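Local atomic coordinates of NAD-dependent aldehyde dehydrogenase (Sinorhizobium meliloti, PDB entry 3U4J), a protein that probably oxidises aldehydes with NAD or NADP as acceptor, and binds a calcium ion. Residues 14-19 and 105-110; 40-45 and 50-55; 172-177 and 198-203. All blocks are in the same frame, centred on the assembly; numbering follows the deposited sequence.

Contacts 1 and 2 share the calcium ion. L17 O of contact 1 and E50 OE2 of contact 2 both bind it and lie 3.3 Å apart, and three waters bind it too. The centres of these two contacts are about 11 Å apart. Contact 3 lies deeper and away from the metal, with its centre about 14 Å from that of contact 1 and 13 Å from that of contact 2. E109 links contact 1 to contact 3: its OE2 is 2.7 Å from T203 OG1, a probable hydrogen bond. W55 links contact 2 to contact 3 by a probable bond from its NE1 to E198 O, 3.0 Å long.

Contact 1 of 3, residues 14-19 and 105-110; sequences DPRLRI and LALIES. With CA (calcium ion), chain E.
A single side chain, L107, makes the whole contact from the helix side, touching R16 and I19 of a calcium-binding loop. The loop holds an Asx turn at D14 and a short 3-10 segment, residues 15-17. With CG anti to the backbone N (chi1 180°), L107 extends toward the loop and sets its CD2 between I19 and R16. L107 CD2 meets I19 CD1 tip to tip at 3.8 Å. L107 CD1 packs at 3.9 Å from R16 CD, where the arginine shaft runs obliquely past the leucine. The contact is at the surface and purely apolar.

While its aliphatic shaft touches L107, the R16 guanidinium is held by D14 in a salt bridge. The bend at chi3 (-66°) turns it back to the carboxylate, which it grips side-on. R16 NH2 bonds to the syn lone pair of D14 OD1 at 2.7 Å, and R16 NE bonds to D14 OD2 almost straight (177°). R16 NH2 also bonds to L337 O. These bonds fix the rotation of both groups.

On the metal side, L17 O binds the calcium ion at 2.4 Å. Two of the metal's waters also donate to R18 O and I19 O. The Asx turn is closed by the backbone N of R16, 3.0 Å from the anti lone pair of D14 OD2.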
loop_
_atom_site.group_PDB
_atom_site.type_symbol
_atom_site.label_atom_id
_atom_site.label_comp_id
_atom_site.label_asym_id
_atom_site.label_seq_id
_atom_site.Cartn_x
_atom_site.Cartn_y
_atom_site.Cartn_z
ATOM N N ASP A 14 25.070 -20.787 42.928
ATOM C CA ASP A 14 23.813 -20.899 42.206
ATOM C C ASP A 14 23.792 -22.234 41.446
ATOM O O ASP A 14 24.642 -22.477 40.598
ATOM C CB ASP A 14 23.636 -19.747 41.234
ATOM C CG ASP A 14 22.220 -19.638 40.710
ATOM O OD1 ASP A 14 21.668 -18.525 40.774
ATOM O OD2 ASP A 14 21.661 -20.650 40.227
ATOM N N PRO A 15 22.796 -23.085 41.735
ATOM C CA PRO A 15 22.700 -24.421 41.120
ATOM C C PRO A 15 22.622 -24.396 39.583
ATOM O O PRO A 15 23.001 -25.377 38.928
ATOM C CB PRO A 15 21.380 -24.971 41.685
ATOM C CG PRO A 15 21.160 -24.164 42.994
ATOM C CD PRO A 15 21.652 -22.792 42.625
ATOM N N ARG A 16 22.149 -23.291 39.005
ATOM C CA ARG A 16 22.084 -23.167 37.541
ATOM C C ARG A 16 23.487 -23.179 36.924
ATOM O O ARG A 16 23.647 -23.510 35.749
ATOM C CB ARG A 16 21.289 -21.917 37.117
ATOM C CG ARG A 16 19.790 -22.022 37.496
ATOM C CD ARG A 16 19.075 -20.708 37.420
ATOM N NE ARG A 16 19.551 -19.747 38.412
ATOM C CZ ARG A 16 19.071 -18.512 38.493
ATOM N NH1 ARG A 16 18.120 -18.127 37.639
ATOM N NH2 ARG A 16 19.509 -17.679 39.420
ATOM N N LEU A 17 24.505 -22.867 37.723
ATOM C CA LEU A 17 25.880 -22.968 37.222
ATOM C C LEU A 17 26.383 -24.428 37.115
ATOM O O LEU A 17 27.457 -24.683 36.573
ATOM C CB LEU A 17 26.826 -22.102 38.052
ATOM C CG LEU A 17 26.501 -20.607 38.060
ATOM C CD1 LEU A 17 27.360 -19.899 39.082
ATOM C CD2 LEU A 17 26.726 -20.012 36.671
ATOM N N ARG A 18 25.594 -25.385 37.598
ATOM C CA ARG A 18 25.939 -26.816 37.426
ATOM C C ARG A 18 25.710 -27.273 35.994
ATOM O O ARG A 18 26.338 -28.226 35.530
ATOM C CB ARG A 18 25.076 -27.710 38.326
ATOM C CG ARG A 18 25.209 -27.446 39.814
ATOM C CD ARG A 18 24.037 -28.119 40.511
ATOM N NE ARG A 18 24.075 -27.903 41.949
ATOM C CZ ARG A 18 23.190 -28.421 42.791
ATOM N NH1 ARG A 18 22.184 -29.179 42.340
ATOM N NH2 ARG A 18 23.316 -28.182 44.085
ATOM N N ILE A 19 24.787 -26.611 35.299
ATOM C CA ILE A 19 24.335 -27.088 33.995
ATOM C C ILE A 19 25.447 -27.070 32.951
ATOM O O ILE A 19 26.024 -26.029 32.667
ATOM C CB ILE A 19 23.102 -26.293 33.481
ATOM C CG1 ILE A 19 21.983 -26.258 34.574
ATOM C CG2 ILE A 19 22.604 -26.876 32.145
ATOM C CD1 ILE A 19 20.776 -25.342 34.212
ATOM N N LEU A 105 15.066 -20.785 27.696
ATOM C CA LEU A 105 15.785 -19.962 26.722
ATOM C C LEU A 105 16.417 -18.733 27.380
ATOM O O LEU A 105 17.512 -18.304 27.002
ATOM C CB LEU A 105 14.882 -19.559 25.556
ATOM C CG LEU A 105 14.336 -20.719 24.715
ATOM C CD1 LEU A 105 13.171 -20.210 23.871
ATOM C CD2 LEU A 105 15.447 -21.295 23.832
ATOM N N ALA A 106 15.732 -18.188 28.377
ATOM C CA ALA A 106 16.176 -16.949 29.019
ATOM C C ALA A 106 17.467 -17.259 29.752
ATOM O O ALA A 106 18.424 -16.449 29.742
ATOM C CB ALA A 106 15.102 -16.427 30.010
ATOM N N LEU A 107 17.482 -18.432 30.398
ATOM C CA LEU A 107 18.672 -18.877 31.135
ATOM C C LEU A 107 19.897 -19.081 30.219
ATOM O O LEU A 107 21.011 -18.644 30.545
ATOM C CB LEU A 107 18.371 -20.126 31.980
ATOM C CG LEU A 107 19.574 -20.678 32.788
ATOM C CD1 LEU A 107 20.138 -19.639 33.817
ATOM C CD2 LEU A 107 19.210 -21.985 33.478
ATOM N N ILE A 108 19.696 -19.736 29.078
ATOM C CA ILE A 108 20.773 -19.893 28.089
ATOM C C ILE A 108 21.360 -18.505 27.729
ATOM O O ILE A 108 22.568 -18.298 27.833
ATOM C CB ILE A 108 20.290 -20.652 26.830
ATOM C CG1 ILE A 108 19.836 -22.061 27.194
ATOM C CG2 ILE A 108 21.423 -20.758 25.734
ATOM C CD1 ILE A 108 19.295 -22.822 25.957
ATOM N N GLU A 109 20.490 -17.553 27.355
ATOM C CA GLU A 109 20.930 -16.235 26.899
ATOM C C GLU A 109 21.708 -15.564 28.005
ATOM O O GLU A 109 22.731 -14.947 27.754
ATOM C CB GLU A 109 19.751 -15.295 26.560
ATOM C CG GLU A 109 19.115 -15.419 25.196
ATOM C CD GLU A 109 19.982 -15.006 24.006
ATOM O OE1 GLU A 109 19.757 -13.911 23.411
ATOM O OE2 GLU A 109 20.846 -15.816 23.643
ATOM N N SER A 110 21.194 -15.663 29.226
ATOM C CA SER A 110 21.824 -15.022 30.387
ATOM C C SER A 110 23.240 -15.561 30.615
ATOM O O SER A 110 24.219 -14.797 30.772
ATOM C CB SER A 110 20.965 -15.250 31.639
ATOM O OG SER A 110 21.532 -14.604 32.755
HETATM CA CA CA E . 29.696 -25.334 35.998
HETATM O O HOH W 1 29.009 -27.670 35.795
HETATM O O HOH W 2 28.458 -24.701 33.978
HETATM O O HOH W 3 29.548 -26.121 38.341
#

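Contact 2 of 3, residues 40-45 and 50-55; sequences IDRVSP and EVVGTW. With CA (calcium ion), chain E.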
loop_
_atom_site.group_PDB
_atom_site.type_symbol
_atom_site.label_atom_id
_atom_site.label_comp_id
_atom_site.label_asym_id
_atom_site.label_seq_id
_atom_site.Cartn_x
_atom_site.Cartn_y
_atom_site.Cartn_z
ATOM N N ILE A 40 33.883 -25.605 20.269
ATOM C CA ILE A 40 34.256 -24.327 20.887
ATOM C C ILE A 40 33.504 -24.279 22.190
ATOM O O ILE A 40 32.336 -24.632 22.227
ATOM C CB ILE A 40 33.779 -23.115 20.010
ATOM C CG1 ILE A 40 34.600 -23.038 18.724
ATOM C CG2 ILE A 40 33.890 -21.755 20.782
ATOM C CD1 ILE A 40 33.897 -22.277 17.605
ATOM N N ASP A 41 34.166 -23.880 23.259
ATOM C CA ASP A 41 33.497 -23.730 24.546
ATOM C C ASP A 41 33.161 -22.252 24.776
ATOM O O ASP A 41 33.881 -21.361 24.311
ATOM C CB ASP A 41 34.429 -24.165 25.689
ATOM C CG ASP A 41 34.687 -25.682 25.735
ATOM O OD1 ASP A 41 33.958 -26.495 25.135
ATOM O OD2 ASP A 41 35.640 -26.072 26.439
ATOM N N ARG A 42 32.094 -22.016 25.530
ATOM C CA ARG A 42 31.756 -20.687 26.030
ATOM C C ARG A 42 31.826 -20.682 27.559
ATOM O O ARG A 42 31.106 -21.424 28.222
ATOM C CB ARG A 42 30.325 -20.263 25.592
ATOM C CG ARG A 42 29.868 -18.949 26.197
ATOM C CD ARG A 42 30.860 -17.832 25.902
ATOM N NE ARG A 42 30.271 -16.505 26.120
ATOM C CZ ARG A 42 30.970 -15.374 26.228
ATOM N NH1 ARG A 42 32.301 -15.402 26.165
ATOM N NH2 ARG A 42 30.333 -14.215 26.426
ATOM N N VAL A 43 32.672 -19.825 28.106
ATOM C CA VAL A 43 32.751 -19.608 29.537
ATOM C C VAL A 43 31.808 -18.461 29.842
ATOM O O VAL A 43 31.784 -17.468 29.108
ATOM C CB VAL A 43 34.217 -19.262 29.985
ATOM C CG1 VAL A 43 34.273 -18.736 31.424
ATOM C CG2 VAL A 43 35.137 -20.517 29.870
ATOM N N SER A 44 31.020 -18.588 30.909
ATOM C CA SER A 44 30.091 -17.524 31.282
ATOM C C SER A 44 30.869 -16.257 31.576
ATOM O O SER A 44 31.836 -16.291 32.351
ATOM C CB SER A 44 29.277 -17.899 32.497
ATOM O OG SER A 44 28.716 -16.725 33.109
ATOM N N PRO A 45 30.473 -15.133 30.955
ATOM C CA PRO A 45 31.273 -13.929 31.225
ATOM C C PRO A 45 30.951 -13.357 32.600
ATOM O O PRO A 45 31.747 -12.601 33.148
ATOM C CB PRO A 45 30.844 -12.968 30.107
ATOM C CG PRO A 45 29.466 -13.397 29.742
ATOM C CD PRO A 45 29.408 -14.887 29.965
ATOM N N GLU A 50 33.225 -20.862 34.646
ATOM C CA GLU A 50 32.063 -21.733 34.423
ATOM C C GLU A 50 31.841 -21.950 32.927
ATOM O O GLU A 50 31.596 -21.004 32.188
ATOM C CB GLU A 50 30.790 -21.155 35.065
ATOM C CG GLU A 50 30.864 -20.951 36.597
ATOM C CD GLU A 50 30.731 -22.240 37.422
ATOM O OE1 GLU A 50 30.929 -22.154 38.660
ATOM O OE2 GLU A 50 30.410 -23.322 36.873
ATOM N N VAL A 51 31.918 -23.201 32.490
ATOM C CA VAL A 51 31.740 -23.520 31.074
ATOM C C VAL A 51 30.244 -23.794 30.864
ATOM O O VAL A 51 29.701 -24.758 31.416
ATOM C CB VAL A 51 32.600 -24.739 30.648
ATOM C CG1 VAL A 51 32.379 -25.062 29.189
ATOM C CG2 VAL A 51 34.124 -24.476 30.941
ATOM N N VAL A 52 29.595 -22.935 30.079
ATOM C CA VAL A 52 28.122 -22.957 29.977
ATOM C C VAL A 52 27.589 -23.430 28.645
ATOM O O VAL A 52 26.386 -23.685 28.521
ATOM C CB VAL A 52 27.492 -21.560 30.324
ATOM C CG1 VAL A 52 27.728 -21.240 31.775
ATOM C CG2 VAL A 52 28.061 -20.453 29.414
ATOM N N GLY A 53 28.450 -23.529 27.641
ATOM C CA GLY A 53 28.039 -24.114 26.384
ATOM C C GLY A 53 29.207 -24.599 25.549
ATOM O O GLY A 53 30.317 -24.077 25.660
ATOM N N THR A 54 28.951 -25.594 24.715
ATOM C CA THR A 54 29.890 -25.970 23.659
ATOM C C THR A 54 29.168 -26.398 22.406
ATOM O O THR A 54 28.107 -27.020 22.461
ATOM C CB THR A 54 31.039 -27.000 24.094
ATOM O OG1 THR A 54 31.086 -28.161 23.240
ATOM C CG2 THR A 54 31.057 -27.336 25.562
ATOM N N TRP A 55 29.728 -25.994 21.271
ATOM C CA TRP A 55 29.127 -26.256 19.982
ATOM C C TRP A 55 30.230 -26.510 18.973
ATOM O O TRP A 55 31.392 -26.169 19.242
ATOM C CB TRP A 55 28.251 -25.056 19.520
ATOM C CG TRP A 55 28.757 -23.747 20.002
ATOM C CD1 TRP A 55 29.785 -23.028 19.480
ATOM C CD2 TRP A 55 28.290 -23.020 21.132
ATOM N NE1 TRP A 55 29.993 -21.900 20.206
ATOM C CE2 TRP A 55 29.077 -21.858 21.226
ATOM C CE3 TRP A 55 27.279 -23.237 22.077
ATOM C CZ2 TRP A 55 28.892 -20.907 22.220
ATOM C CZ3 TRP A 55 27.075 -22.275 23.067
ATOM C CH2 TRP A 55 27.880 -21.128 23.130
HETATM CA CA CA E . 29.696 -25.334 35.998
HETATM O O HOH W 2 28.458 -24.701 33.978
HETATM O O HOH W 3 29.548 -26.121 38.341
HETATM O O HOH W 1 29.009 -27.670 35.795
#
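R42 is bonded to the opposite strand through both its backbone N and its O, at a classic beta bulge in an antiparallel hairpin. R42 N donates to G53 O at 2.7 Å. R42 O accepts from V52 N at 2.8 Å and only weakly from G53 N. V52 and G53 thus both face R42, and the register shifts by one before V43 pairs with V51. I40 and W55 form a hydrogen-bonded pair further along the hairpin. At the turn end S44 N donates to E50 O.

E50 gives one of the two protein ligands of the calcium ion. Its chain bends at chi2 (-76°) and brings E50 OE2 to 2.3 Å from the calcium ion. L17 O and three waters also bind the ion. One of these waters donates to V51 O, so the hairpin backbone also touches the inner shell of the metal.

The R42 side chain leads away from the hairpin. Its NE bonds to E112 O and its NH2 to I347 O. Its aliphatic base stays behind, alongside V52, with R42 CG 4.0 Å from V52 CG2. The other methyl, V52 CG1, packs at 3.8 Å on S44 CB.

W55 lies on the same face of the hairpin as I40 and R42. Its NE1 donates to E198 O. The indole meets R42 obliquely, and W55 CH2 is 3.6 Å from R42 CB. I40 O lies over one face of the ring, offset toward its rim, and the I40 side chain crosses the indole obliquely near CD1 and NE1. On the other face of the hairpin V43 and V51 touch through their CG2 methyls. G53 has no side chain, and W55 CZ3 comes to 3.9 Å from G53 CA.

Contact 3 of 3, residues 172-177 and 198-203; sequences NFPFII and EFTSGT
The F175 ring meets T203 at its edge, with T203 O near the ring plane and 3.4 Å from F175 CE1. T203 CB instead sits above the plane near the next ring atom, 3.4 Å from F175 CD1. F175 CG lies anti to the backbone N (chi1 -156°), which swings the ring so that its CD1-CE1 side faces T203. The two side chains cross obliquely. I124 and C127 of helix 117-138 also touch the ring.

P174 makes the second half of the contact. Its ring crosses the T200 side chain at about a right angle. P174 CG comes to 3.4 Å from T200 OG1 and 3.5 Å from T200 CB. The whole interface is buried.

Polar support comes from E109 of helix 102-113. One carboxylate oxygen accepts from F175 N and the other is hydrogen-bonded to T203 OG1. The same carboxylate therefore ties the starts of both helices together.

Helix 174-187 is the crossover between the parallel strands 153-168 and 191-195, a beta-alpha-beta unit. Helix 202-214 follows strand 191-195. The contact sets the start of the crossover helix against the start of the next helix, as in the Rossmann-type nucleotide-binding domain of aldehyde dehydrogenases.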
loop_
_atom_site.group_PDB
_atom_site.type_symbol
_atom_site.label_atom_id
_atom_site.label_comp_id
_atom_site.label_asym_id
_atom_site.label_seq_id
_atom_site.Cartn_x
_atom_site.Cartn_y
_atom_site.Cartn_z
ATOM N N ASN A 172 25.574 -9.763 21.019
ATOM C CA ASN A 172 24.906 -8.902 21.990
ATOM C C ASN A 172 23.422 -9.192 22.185
ATOM O O ASN A 172 22.924 -9.086 23.309
ATOM C CB ASN A 172 25.168 -7.425 21.707
ATOM C CG ASN A 172 24.602 -6.944 20.353
ATOM O OD1 ASN A 172 24.338 -7.734 19.431
ATOM N ND2 ASN A 172 24.436 -5.621 20.230
ATOM N N PHE A 173 22.732 -9.537 21.103
ATOM C CA PHE A 173 21.301 -9.895 21.171
ATOM C C PHE A 173 21.031 -11.106 20.272
ATOM O O PHE A 173 20.365 -10.984 19.240
ATOM C CB PHE A 173 20.411 -8.732 20.709
ATOM C CG PHE A 173 20.487 -7.509 21.575
ATOM C CD1 PHE A 173 19.750 -7.432 22.749
ATOM C CD2 PHE A 173 21.279 -6.436 21.197
ATOM C CE1 PHE A 173 19.819 -6.265 23.567
ATOM C CE2 PHE A 173 21.367 -5.275 21.990
ATOM C CZ PHE A 173 20.623 -5.193 23.169
ATOM N N PRO A 174 21.561 -12.268 20.640
ATOM C CA PRO A 174 21.518 -13.366 19.669
ATOM C C PRO A 174 20.104 -13.800 19.340
ATOM O O PRO A 174 19.792 -13.963 18.155
ATOM C CB PRO A 174 22.262 -14.503 20.366
ATOM C CG PRO A 174 23.113 -13.820 21.402
ATOM C CD PRO A 174 22.244 -12.664 21.876
ATOM N N PHE A 175 19.251 -13.956 20.350
ATOM C CA PHE A 175 17.931 -14.503 20.080
ATOM C C PHE A 175 17.087 -13.467 19.351
ATOM O O PHE A 175 16.319 -13.790 18.421
ATOM C CB PHE A 175 17.248 -15.002 21.365
ATOM C CG PHE A 175 16.191 -16.072 21.123
ATOM C CD1 PHE A 175 16.548 -17.334 20.633
ATOM C CD2 PHE A 175 14.853 -15.837 21.420
ATOM C CE1 PHE A 175 15.601 -18.334 20.451
ATOM C CE2 PHE A 175 13.864 -16.848 21.215
ATOM C CZ PHE A 175 14.236 -18.074 20.748
ATOM N N ILE A 176 17.222 -12.214 19.789
ATOM C CA ILE A 176 16.467 -11.121 19.185
ATOM C C ILE A 176 16.768 -10.980 17.717
ATOM O O ILE A 176 15.851 -10.903 16.887
ATOM C CB ILE A 176 16.715 -9.776 19.920
ATOM C CG1 ILE A 176 15.974 -9.783 21.270
ATOM C CG2 ILE A 176 16.304 -8.602 19.040
ATOM C CD1 ILE A 176 14.557 -9.223 21.214
ATOM N N ILE A 177 18.053 -10.943 17.377
ATOM C CA ILE A 177 18.433 -10.689 15.997
ATOM C C ILE A 177 18.022 -11.859 15.107
ATOM O O ILE A 177 17.559 -11.647 13.986
ATOM C CB ILE A 177 19.924 -10.231 15.877
ATOM C CG1 ILE A 177 20.013 -8.829 16.549
ATOM C CG2 ILE A 177 20.340 -10.049 14.411
ATOM C CD1 ILE A 177 21.361 -8.437 17.041
ATOM N N GLU A 198 30.275 -17.127 17.757
ATOM C CA GLU A 198 31.071 -18.131 18.486
ATOM C C GLU A 198 30.878 -18.080 19.989
ATOM O O GLU A 198 31.059 -19.099 20.669
ATOM C CB GLU A 198 32.561 -17.923 18.177
ATOM C CG GLU A 198 33.096 -16.591 18.732
ATOM C CD GLU A 198 34.415 -16.146 18.083
ATOM O OE1 GLU A 198 35.430 -16.145 18.803
ATOM O OE2 GLU A 198 34.432 -15.813 16.869
ATOM N N PHE A 199 30.583 -16.897 20.530
ATOM C CA PHE A 199 30.292 -16.769 21.966
ATOM C C PHE A 199 28.891 -17.200 22.422
ATOM O O PHE A 199 28.691 -17.433 23.612
ATOM C CB PHE A 199 30.474 -15.319 22.459
ATOM C CG PHE A 199 31.851 -14.761 22.222
ATOM C CD1 PHE A 199 32.983 -15.440 22.679
ATOM C CD2 PHE A 199 32.016 -13.572 21.546
ATOM C CE1 PHE A 199 34.273 -14.923 22.472
ATOM C CE2 PHE A 199 33.297 -13.036 21.327
ATOM C CZ PHE A 199 34.429 -13.719 21.787
ATOM N N THR A 200 27.924 -17.243 21.514
ATOM C CA THR A 200 26.507 -17.241 21.934
ATOM C C THR A 200 25.636 -18.044 20.971
ATOM O O THR A 200 24.718 -17.516 20.345
ATOM C CB THR A 200 25.935 -15.816 22.049
ATOM O OG1 THR A 200 26.178 -15.107 20.831
ATOM C CG2 THR A 200 26.596 -15.026 23.198
ATOM N N SER A 201 25.925 -19.325 20.843
ATOM C CA SER A 201 25.223 -20.114 19.855
ATOM C C SER A 201 24.038 -20.901 20.402
ATOM O O SER A 201 23.259 -21.425 19.637
ATOM C CB SER A 201 26.216 -21.038 19.147
ATOM O OG SER A 201 27.146 -20.261 18.414
ATOM N N GLY A 202 23.902 -20.968 21.716
ATOM C CA GLY A 202 22.946 -21.874 22.343
ATOM C C GLY A 202 21.502 -21.551 22.005
ATOM O O GLY A 202 20.752 -22.431 21.565
ATOM N N THR A 203 21.082 -20.297 22.186
ATOM C CA THR A 203 19.661 -20.012 21.859
ATOM C C THR A 203 19.335 -20.141 20.365
ATOM O O THR A 203 18.197 -20.482 20.015
ATOM C CB THR A 203 19.125 -18.669 22.439
ATOM O OG1 THR A 203 19.868 -17.595 21.895
ATOM C CG2 THR A 203 19.220 -18.666 23.933
#